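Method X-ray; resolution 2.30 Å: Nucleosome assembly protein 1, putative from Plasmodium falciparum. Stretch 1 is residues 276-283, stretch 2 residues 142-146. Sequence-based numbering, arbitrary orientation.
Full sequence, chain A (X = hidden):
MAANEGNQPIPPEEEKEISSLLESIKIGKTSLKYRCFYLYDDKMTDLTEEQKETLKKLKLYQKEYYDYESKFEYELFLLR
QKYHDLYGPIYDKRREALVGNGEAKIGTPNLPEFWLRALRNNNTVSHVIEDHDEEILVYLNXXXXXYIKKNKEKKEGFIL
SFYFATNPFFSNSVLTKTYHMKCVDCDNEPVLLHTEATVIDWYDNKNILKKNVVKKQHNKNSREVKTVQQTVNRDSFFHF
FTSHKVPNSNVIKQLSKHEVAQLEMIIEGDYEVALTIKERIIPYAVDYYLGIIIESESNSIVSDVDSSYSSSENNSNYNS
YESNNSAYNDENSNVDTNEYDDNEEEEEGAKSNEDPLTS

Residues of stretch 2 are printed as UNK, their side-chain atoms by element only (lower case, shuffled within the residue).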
ATOM      1  N   THR A 276       2.756 -11.823  -2.300  1.00 30.32           N
ATOM      2  CA  THR A 276       1.540 -12.591  -2.509  1.00 30.30           C
ATOM      3  C   THR A 276       1.523 -13.825  -1.612  1.00 29.75           C
ATOM      4  O   THR A 276       0.485 -14.181  -1.055  1.00 28.39           O
ATOM      5  CB  THR A 276       1.410 -13.034  -3.977  1.00 30.19           C
ATOM      6  OG1 THR A 276       1.392 -11.877  -4.821  1.00 40.99           O
ATOM      7  CG2 THR A 276       0.130 -13.819  -4.190  1.00 31.73           C
ATOM      8  N   ILE A 277       2.672 -14.475  -1.475  1.00 26.76           N
ATOM      9  CA  ILE A 277       2.760 -15.659  -0.635  1.00 26.89           C
ATOM     10  C   ILE A 277       2.535 -15.256   0.811  1.00 27.87           C
ATOM     11  O   ILE A 277       1.773 -15.885   1.534  1.00 26.02           O
ATOM     12  CB  ILE A 277       4.139 -16.342  -0.768  1.00 26.92           C
ATOM     13  CG1 ILE A 277       4.254 -16.995  -2.150  1.00 25.51           C
ATOM     14  CG2 ILE A 277       4.330 -17.370   0.357  1.00 23.98           C
ATOM     15  CD1 ILE A 277       5.579 -17.687  -2.411  1.00 23.86           C
ATOM     16  N   LYS A 278       3.198 -14.181   1.211  1.00 29.95           N
ATOM     17  CA  LYS A 278       3.110 -13.660   2.565  1.00 32.74           C
ATOM     18  C   LYS A 278       1.726 -13.164   2.967  1.00 32.45           C
ATOM     19  O   LYS A 278       1.212 -13.530   4.018  1.00 34.11           O
ATOM     20  CB  LYS A 278       4.125 -12.520   2.725  1.00 37.36           C
ATOM     21  CG  LYS A 278       3.946 -11.655   3.962  1.00 39.39           C
ATOM     22  CD  LYS A 278       5.105 -10.670   4.087  1.00 42.47           C
ATOM     23  CE  LYS A 278       4.989  -9.797   5.328  1.00 43.05           C
ATOM     24  NZ  LYS A 278       3.865  -8.819   5.230  1.00 41.70           N
ATOM     25  N   GLU A 279       1.116 -12.345   2.123  1.00 32.38           N
ATOM     26  CA  GLU A 279      -0.183 -11.770   2.453  1.00 36.16           C
ATOM     27  C   GLU A 279      -1.408 -12.506   1.933  1.00 33.89           C
ATOM     28  O   GLU A 279      -2.508 -12.304   2.439  1.00 33.02           O
ATOM     29  CB  GLU A 279      -0.238 -10.326   1.957  1.00 38.26           C
ATOM     30  CG  GLU A 279       0.963  -9.496   2.350  1.00 43.71           C
ATOM     31  CD  GLU A 279       0.783  -8.033   2.013  1.00 50.50           C
ATOM     32  OE1 GLU A 279       0.552  -7.718   0.824  1.00 50.63           O
ATOM     33  OE2 GLU A 279       0.871  -7.198   2.941  1.00 54.68           O
ATOM     34  N   ARG A 280      -1.222 -13.358   0.933  1.00 32.58           N
ATOM     35  CA  ARG A 280      -2.342 -14.073   0.341  1.00 32.57           C
ATOM     36  C   ARG A 280      -2.369 -15.580   0.546  1.00 30.01           C
ATOM     37  O   ARG A 280      -3.321 -16.108   1.117  1.00 32.81           O
ATOM     38  CB  ARG A 280      -2.412 -13.750  -1.156  1.00 35.03           C
ATOM     39  CG  ARG A 280      -3.203 -12.481  -1.473  1.00 44.18           C
ATOM     40  CD  ARG A 280      -4.675 -12.711  -1.154  1.00 51.15           C
ATOM     41  NE  ARG A 280      -5.550 -11.679  -1.698  1.00 55.57           N
ATOM     42  CZ  ARG A 280      -6.873 -11.795  -1.786  1.00 55.24           C
ATOM     43  NH1 ARG A 280      -7.471 -12.899  -1.366  1.00 53.61           N
ATOM     44  NH2 ARG A 280      -7.596 -10.811  -2.302  1.00 61.15           N
ATOM     45  N   ILE A 281      -1.335 -16.270   0.078  1.00 25.00           N
ATOM     46  CA  ILE A 281      -1.260 -17.722   0.201  1.00 23.98           C
ATOM     47  C   ILE A 281      -1.299 -18.196   1.652  1.00 20.05           C
ATOM     48  O   ILE A 281      -2.111 -19.040   2.018  1.00 20.42           O
ATOM     49  CB  ILE A 281       0.030 -18.264  -0.460  1.00 24.58           C
ATOM     50  CG1 ILE A 281       0.108 -17.788  -1.915  1.00 26.94           C
ATOM     51  CG2 ILE A 281       0.058 -19.788  -0.400  1.00 21.97           C
ATOM     52  CD1 ILE A 281      -0.970 -18.357  -2.817  1.00 23.27           C
ATOM     53  N   ILE A 282      -0.420 -17.649   2.477  1.00 17.99           N
ATOM     54  CA  ILE A 282      -0.346 -18.039   3.880  1.00 21.39           C
ATOM     55  C   ILE A 282      -1.614 -17.722   4.698  1.00 23.15           C
ATOM     56  O   ILE A 282      -2.109 -18.570   5.437  1.00 23.09           O
ATOM     57  CB  ILE A 282       0.908 -17.398   4.531  1.00 23.48           C
ATOM     58  CG1 ILE A 282       2.168 -18.016   3.911  1.00 26.56           C
ATOM     59  CG2 ILE A 282       0.889 -17.575   6.027  1.00 21.19           C
ATOM     60  CD1 ILE A 282       3.467 -17.426   4.401  1.00 22.08           C
ATOM     61  N   PRO A 283      -2.169 -16.510   4.565  1.00 25.09           N
ATOM     62  CA  PRO A 283      -3.378 -16.212   5.352  1.00 24.81           C
ATOM     63  C   PRO A 283      -4.662 -16.932   4.904  1.00 28.66           C
ATOM     64  O   PRO A 283      -5.552 -17.201   5.726  1.00 30.99           O
ATOM     65  CB  PRO A 283      -3.516 -14.692   5.216  1.00 26.81           C
ATOM     66  CG  PRO A 283      -2.100 -14.219   4.926  1.00 23.87           C
ATOM     67  CD  PRO A 283      -1.612 -15.281   3.965  1.00 24.29           C
ATOM     68  N   UNK A 142       4.934 -27.134   4.199  1.00 23.33           N
ATOM     69  CA  UNK A 142       4.443 -25.919   4.815  1.00 23.37           C
ATOM     70  C   UNK A 142       5.193 -24.686   4.345  1.00 21.62           C
ATOM     71  O   UNK A 142       6.365 -24.759   3.966  1.00 21.44           O
ATOM     72  o   UNK A 142       4.275 -24.639   8.214  1.00 28.64           O
ATOM     73  c   UNK A 142       4.564 -26.068   6.335  1.00 19.74           C
ATOM     74  c   UNK A 142       3.820 -24.986   7.106  1.00 26.42           C
ATOM     75  o   UNK A 142       2.774 -24.502   6.626  1.00 25.85           O
ATOM     76  N   UNK A 143       4.489 -23.561   4.357  1.00 23.42           N
ATOM     77  CA  UNK A 143       5.049 -22.268   3.987  1.00 21.01           C
ATOM     78  C   UNK A 143       4.715 -21.363   5.161  1.00 24.57           C
ATOM     79  O   UNK A 143       3.555 -21.279   5.573  1.00 22.90           O
ATOM     80  c   UNK A 143       4.401 -21.678   2.720  1.00 22.27           C
ATOM     81  c   UNK A 143       3.983 -22.091   0.244  1.00 18.29           C
ATOM     82  c   UNK A 143       5.078 -20.350   2.369  1.00 15.70           C
ATOM     83  c   UNK A 143       4.553 -22.642   1.547  1.00 17.73           C
ATOM     84  N   UNK A 144       5.731 -20.703   5.710  1.00 27.88           N
ATOM     85  CA  UNK A 144       5.538 -19.818   6.853  1.00 31.20           C
ATOM     86  C   UNK A 144       6.258 -18.489   6.681  1.00 31.42           C
ATOM     87  O   UNK A 144       7.228 -18.384   5.930  1.00 31.92           O
ATOM     88  n   UNK A 144       6.525 -20.340  12.567  1.00 52.42           N
ATOM     89  c   UNK A 144       5.958 -22.536   9.668  1.00 45.33           C
ATOM     90  c   UNK A 144       6.718 -20.929  11.391  1.00 50.29           C
ATOM     91  n   UNK A 144       7.786 -20.619  10.669  1.00 48.22           N
ATOM     92  c   UNK A 144       5.314 -21.784   8.493  1.00 41.28           C
ATOM     93  c   UNK A 144       6.042 -20.492   8.139  1.00 33.51           C
ATOM     94  n   UNK A 144       5.845 -21.829  10.944  1.00 48.53           N
ATOM     95  N   UNK A 145       5.767 -17.473   7.379  1.00 32.58           N
ATOM     96  CA  UNK A 145       6.372 -16.148   7.344  1.00 33.02           C
ATOM     97  C   UNK A 145       6.751 -15.764   8.773  1.00 33.45           C
ATOM     98  O   UNK A 145       5.960 -15.929   9.702  1.00 33.92           O
ATOM     99  c   UNK A 145       5.396 -15.121   6.778  1.00 31.06           C
ATOM    100  s   UNK A 145       6.047 -13.422   6.774  1.00 44.18           S
ATOM    101  N   UNK A 146       7.969 -15.263   8.937  1.00 35.81           N
ATOM    102  CA  UNK A 146       8.472 -14.852  10.242  1.00 40.79           C
ATOM    103  C   UNK A 146       9.165 -13.502  10.145  1.00 42.66           C
ATOM    104  O   UNK A 146       9.657 -13.121   9.079  1.00 41.75           O
ATOM    105  o   UNK A 146       7.741 -17.015  11.884  1.00 49.47           O
ATOM    106  o   UNK A 146       9.457 -18.201  11.171  1.00 49.71           O
ATOM    107  c   UNK A 146       9.489 -15.868  10.768  1.00 41.79           C
ATOM    108  c   UNK A 146       8.846 -17.116  11.308  1.00 47.08           C
TER

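Position 142 carries four side-chain atoms, two carbons and two oxygens. The first carbon is bonded to CA, and the second holds both oxygens, which makes a carboxylate one carbon removed from the backbone. The nearest side-chain atom, one of the two oxygens, is 7.1 Å from Ile 282 CG1, too far for contact, so the assignment rests on composition and bonding: Asp 142.

Position 143 has four carbons and no heteroatom. The chain forks at CB, and one arm is two carbons long, the other one. CA-to-CB points toward the helix, and the short arm ends 3.7 Å from CG2 of Ile 277 and 3.9 Å from CD1 of Ile 282. A beta-branched chain of four carbons is isoleucine, hence Ile 143, with CG2 as the short arm.

Position 144 shows seven side-chain atoms: three carbons in a row, a nitrogen, then a carbon bearing two more nitrogens. That planar terminal group is a guanidinium, and the residue is Arg 144. Its CA-to-CB bond points away from the helix, and its nearest side-chain atom, Arg 144 CB, is 5.5 Å from Ile 282 CD1. The backbone is what touches: Arg 144 C is 3.8 Å from Ile 282 CD1.

Position 145 has two side-chain atoms, a carbon and then a sulfur, which identifies Cys 145. CA-to-CB points toward the helix again, so 143, 144 and 145 alternate toward, away, toward, as is usual in a strand. CB lies 3.8 Å from Ile 282 CD1, while SG, with chi1 t, lies 3.9 Å from Lys 278 CG, on the aliphatic part of the lysine.

Position 146 repeats the composition of the first position, two carbons with two oxygens on the second, and is Asp 146. It is out of reach of the helix. Its OD1 instead accepts a hydrogen bond from Arg 144 NH1 at 3.0 Å, with an N-H...acceptor angle of 160°, as part of a salt bridge along the strand.

The contact works by apolar packing, with no hydrogen bond between the stretches. The helix and strand axes run at 129° and approach to 8.7 Å, leaving room for side chains between them. Ile 282 CD1 sits against both inward-pointing strand residues, Ile 143 and Cys 145, and against the backbone joining them. Ile 277 and Lys 278, on the preceding turn, meet Ile 143 and Cys 145 respectively. Together the two stretches bury 263 Å², while the paired charges of Arg 144 and Asp 146 remain outside the contact.

Stretch 2 142-146: DIRCD
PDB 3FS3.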